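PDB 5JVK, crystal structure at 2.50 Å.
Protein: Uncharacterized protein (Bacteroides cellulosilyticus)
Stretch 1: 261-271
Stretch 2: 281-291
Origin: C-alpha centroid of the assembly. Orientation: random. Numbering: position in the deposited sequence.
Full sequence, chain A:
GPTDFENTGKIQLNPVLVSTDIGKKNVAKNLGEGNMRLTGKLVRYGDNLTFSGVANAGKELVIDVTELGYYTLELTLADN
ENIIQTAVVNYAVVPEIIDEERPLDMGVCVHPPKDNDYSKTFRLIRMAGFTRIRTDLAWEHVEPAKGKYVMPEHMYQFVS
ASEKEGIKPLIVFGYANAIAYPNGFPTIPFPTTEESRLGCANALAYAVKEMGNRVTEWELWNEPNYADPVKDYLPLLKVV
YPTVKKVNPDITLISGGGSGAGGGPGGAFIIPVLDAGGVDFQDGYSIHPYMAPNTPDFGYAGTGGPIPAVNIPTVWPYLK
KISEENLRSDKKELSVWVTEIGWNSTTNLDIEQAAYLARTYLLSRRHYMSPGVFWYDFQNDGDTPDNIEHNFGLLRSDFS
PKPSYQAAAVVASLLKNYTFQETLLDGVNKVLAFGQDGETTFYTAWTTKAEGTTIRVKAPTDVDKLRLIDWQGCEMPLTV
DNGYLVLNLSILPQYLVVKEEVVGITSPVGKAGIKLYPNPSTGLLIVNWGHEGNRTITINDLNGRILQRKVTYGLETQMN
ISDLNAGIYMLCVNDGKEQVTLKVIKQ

Stretch 1, residues 261-271: AGGGPGGAFII
Stretch 2 281-291: FQDGYSIHPYM

The apolar centre of the contact is Ile 270 lying on the ring of Tyr 285. Ile 270, already helical (phi/psi -71/-40), points its CA-to-CB bond toward the strand with chi1 t and chi2 p; its CB sits 3.8 Å from the centroid of the Tyr 285 ring and only 5° off the ring normal, a CH-pi contact over the face. Ile 270 CD1 reaches 3.4 Å from Tyr 285 CD2. Tyr 285 (-133/166), in the strand that begins at Gly 284, meets it with chi1 p and chi2 97°; the CA atoms of Ile 270 and Tyr 285 are 7.3 Å apart. Beside this pair Phe 269 (chi1 t, chi2 84°) brings CE2 to 4.4 Å from Tyr 285 CB, approached obliquely. The CA-to-CB bond of Ser 286 points away from stretch 1, that of Ile 287 (-129/153; chi1 p, chi2 t) toward it, and Ile 287 CG2 packs 3.3 Å from Gly 264 O.

Gly 264 opens a type I turn through Pro 265 (-69/-25) and Gly 266 (-88/9) to Gly 267, closed by Gly 267 N to Gly 264 O at 3.1 Å. Pro 265 CB lies 4.0 Å from Pro 289 CB; both rings are C-gamma endo.

Toward the polar edge the glycines run at positive phi: Gly 262 62/18, Gly 263 79/18, Gly 264 87/15. The CA atoms of Gly 263 and His 288 approach to 4.4 Å, and a CB on Gly 263 would fall 2.2 Å from His 288 O, a clash. At this close approach the one direct hydrogen bond across the stretches forms, His 288 N to Gly 263 O, 2.8 Å with an N-H...O angle of 160°. Gly 262 O and His 288 O, both acceptors, stand 3.3 Å apart unbonded; His 288 O instead accepts from Tyr 290 N at 2.8 Å. A water completes the edge, donating to Gly 262 O at 2.8 Å and to Tyr 290 O at 2.7 Å.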

# COMPACT_ATOMS: atom_id res chain seq x y z
N ALA A 261 21.53 4.61 0.47
CA ALA A 261 21.63 3.50 1.44
C ALA A 261 20.29 3.20 2.12
O ALA A 261 19.63 4.11 2.63
CB ALA A 261 22.69 3.83 2.48
N GLY A 262 19.89 1.93 2.11
CA GLY A 262 18.61 1.48 2.68
C GLY A 262 17.35 2.06 2.04
O GLY A 262 16.27 2.00 2.63
N GLY A 263 17.49 2.60 0.83
CA GLY A 263 16.40 3.32 0.18
C GLY A 263 16.17 4.75 0.66
O GLY A 263 15.10 5.30 0.43
N GLY A 264 17.17 5.33 1.32
CA GLY A 264 17.16 6.75 1.67
C GLY A 264 16.52 7.27 2.96
O GLY A 264 16.33 8.48 3.08
N PRO A 265 16.21 6.39 3.95
CA PRO A 265 15.56 6.91 5.17
C PRO A 265 16.47 7.78 6.05
O PRO A 265 15.96 8.61 6.81
CB PRO A 265 15.15 5.64 5.92
CG PRO A 265 16.16 4.63 5.50
CD PRO A 265 16.48 4.94 4.07
N GLY A 266 17.78 7.58 5.96
CA GLY A 266 18.76 8.45 6.63
C GLY A 266 19.19 9.68 5.82
O GLY A 266 20.13 10.37 6.22
N GLY A 267 18.52 9.94 4.70
CA GLY A 267 18.79 11.10 3.86
C GLY A 267 19.98 10.93 2.93
O GLY A 267 20.64 11.90 2.59
N ALA A 268 20.23 9.69 2.50
CA ALA A 268 21.42 9.38 1.70
C ALA A 268 21.37 9.97 0.28
O ALA A 268 22.43 10.22 -0.30
CB ALA A 268 21.64 7.88 1.64
N PHE A 269 20.17 10.18 -0.27
CA PHE A 269 20.02 10.84 -1.57
C PHE A 269 19.88 12.36 -1.43
O PHE A 269 20.57 13.11 -2.12
CB PHE A 269 18.80 10.30 -2.34
CG PHE A 269 18.45 11.11 -3.56
CD1 PHE A 269 19.11 10.89 -4.77
CD2 PHE A 269 17.48 12.11 -3.50
CE1 PHE A 269 18.79 11.65 -5.90
CE2 PHE A 269 17.17 12.87 -4.62
CZ PHE A 269 17.82 12.64 -5.82
N ILE A 270 18.97 12.79 -0.56
CA ILE A 270 18.60 14.21 -0.48
C ILE A 270 19.69 15.11 0.11
O ILE A 270 19.90 16.22 -0.39
CB ILE A 270 17.24 14.41 0.26
CG1 ILE A 270 16.63 15.78 -0.05
CG2 ILE A 270 17.37 14.21 1.76
CD1 ILE A 270 16.18 15.97 -1.48
N ILE A 271 20.40 14.64 1.13
CA ILE A 271 21.42 15.46 1.82
C ILE A 271 22.58 15.88 0.88
O ILE A 271 22.95 17.05 0.88
CB ILE A 271 21.93 14.80 3.13
CG1 ILE A 271 20.79 14.76 4.17
CG2 ILE A 271 23.14 15.55 3.70
CD1 ILE A 271 21.10 13.95 5.41
N PHE A 281 15.49 22.17 -7.73
CA PHE A 281 15.23 21.33 -8.91
C PHE A 281 14.30 20.13 -8.65
O PHE A 281 14.21 19.22 -9.48
CB PHE A 281 16.56 20.91 -9.54
CG PHE A 281 17.41 22.07 -9.97
CD1 PHE A 281 17.17 22.71 -11.19
CD2 PHE A 281 18.41 22.57 -9.15
CE1 PHE A 281 17.93 23.81 -11.58
CE2 PHE A 281 19.17 23.66 -9.53
CZ PHE A 281 18.93 24.28 -10.75
N GLN A 282 13.62 20.13 -7.50
CA GLN A 282 12.52 19.21 -7.22
C GLN A 282 11.37 19.90 -6.50
O GLN A 282 11.55 20.97 -5.90
CB GLN A 282 12.97 18.04 -6.33
CG GLN A 282 14.37 17.50 -6.58
CD GLN A 282 15.36 17.85 -5.50
OE1 GLN A 282 15.44 18.99 -5.04
NE2 GLN A 282 16.15 16.87 -5.10
N ASP A 283 10.20 19.28 -6.57
CA ASP A 283 9.07 19.59 -5.69
C ASP A 283 9.06 18.64 -4.48
O ASP A 283 8.52 18.98 -3.42
CB ASP A 283 7.76 19.48 -6.47
CG ASP A 283 7.74 20.35 -7.71
OD1 ASP A 283 8.19 21.51 -7.64
OD2 ASP A 283 7.28 19.87 -8.77
N GLY A 284 9.63 17.45 -4.64
CA GLY A 284 9.79 16.51 -3.53
C GLY A 284 10.75 15.39 -3.90
O GLY A 284 11.25 15.34 -5.02
N TYR A 285 11.02 14.51 -2.93
CA TYR A 285 11.82 13.31 -3.17
C TYR A 285 11.14 12.09 -2.57
O TYR A 285 10.22 12.22 -1.77
CB TYR A 285 13.25 13.47 -2.62
CG TYR A 285 13.38 13.51 -1.11
CD1 TYR A 285 13.70 12.36 -0.38
CD2 TYR A 285 13.20 14.70 -0.41
CE1 TYR A 285 13.82 12.39 1.00
CE2 TYR A 285 13.32 14.74 0.97
CZ TYR A 285 13.63 13.59 1.67
OH TYR A 285 13.75 13.65 3.04
N SER A 286 11.61 10.91 -2.96
CA SER A 286 11.04 9.65 -2.49
C SER A 286 12.06 8.75 -1.80
O SER A 286 13.26 8.80 -2.10
CB SER A 286 10.39 8.90 -3.65
OG SER A 286 11.34 8.57 -4.65
N ILE A 287 11.56 7.94 -0.87
CA ILE A 287 12.35 6.93 -0.16
C ILE A 287 11.67 5.56 -0.24
O ILE A 287 10.45 5.47 -0.36
CB ILE A 287 12.60 7.30 1.32
CG1 ILE A 287 11.28 7.58 2.05
CG2 ILE A 287 13.52 8.51 1.40
CD1 ILE A 287 11.39 7.43 3.55
N HIS A 288 12.48 4.50 -0.16
CA HIS A 288 12.01 3.12 -0.12
C HIS A 288 12.48 2.48 1.20
O HIS A 288 13.33 1.59 1.18
CB HIS A 288 12.56 2.33 -1.32
CG HIS A 288 11.91 2.67 -2.63
ND1 HIS A 288 12.15 1.93 -3.77
CD2 HIS A 288 11.04 3.64 -2.98
CE1 HIS A 288 11.46 2.44 -4.77
NE2 HIS A 288 10.78 3.48 -4.32
N PRO A 289 11.94 2.92 2.35
CA PRO A 289 12.50 2.52 3.64
C PRO A 289 12.05 1.12 4.08
O PRO A 289 11.28 0.98 5.03
CB PRO A 289 11.96 3.60 4.58
CG PRO A 289 10.60 3.87 4.03
CD PRO A 289 10.76 3.79 2.53
N TYR A 290 12.55 0.10 3.40
CA TYR A 290 12.21 -1.29 3.73
C TYR A 290 12.84 -1.68 5.06
O TYR A 290 14.05 -1.53 5.25
CB TYR A 290 12.69 -2.25 2.63
CG TYR A 290 11.81 -2.28 1.40
CD1 TYR A 290 10.70 -3.13 1.34
CD2 TYR A 290 12.09 -1.49 0.28
CE1 TYR A 290 9.90 -3.18 0.21
CE2 TYR A 290 11.28 -1.53 -0.85
CZ TYR A 290 10.19 -2.38 -0.88
OH TYR A 290 9.37 -2.44 -1.99
N MET A 291 12.01 -2.17 5.98
CA MET A 291 12.46 -2.65 7.29
C MET A 291 12.25 -4.15 7.47
O MET A 291 12.48 -4.68 8.57
CB MET A 291 11.70 -1.90 8.38
CG MET A 291 11.93 -0.39 8.35
SD MET A 291 10.57 0.50 9.11
CE MET A 291 10.90 2.15 8.49
O HOH W 1 15.49 0.76 4.99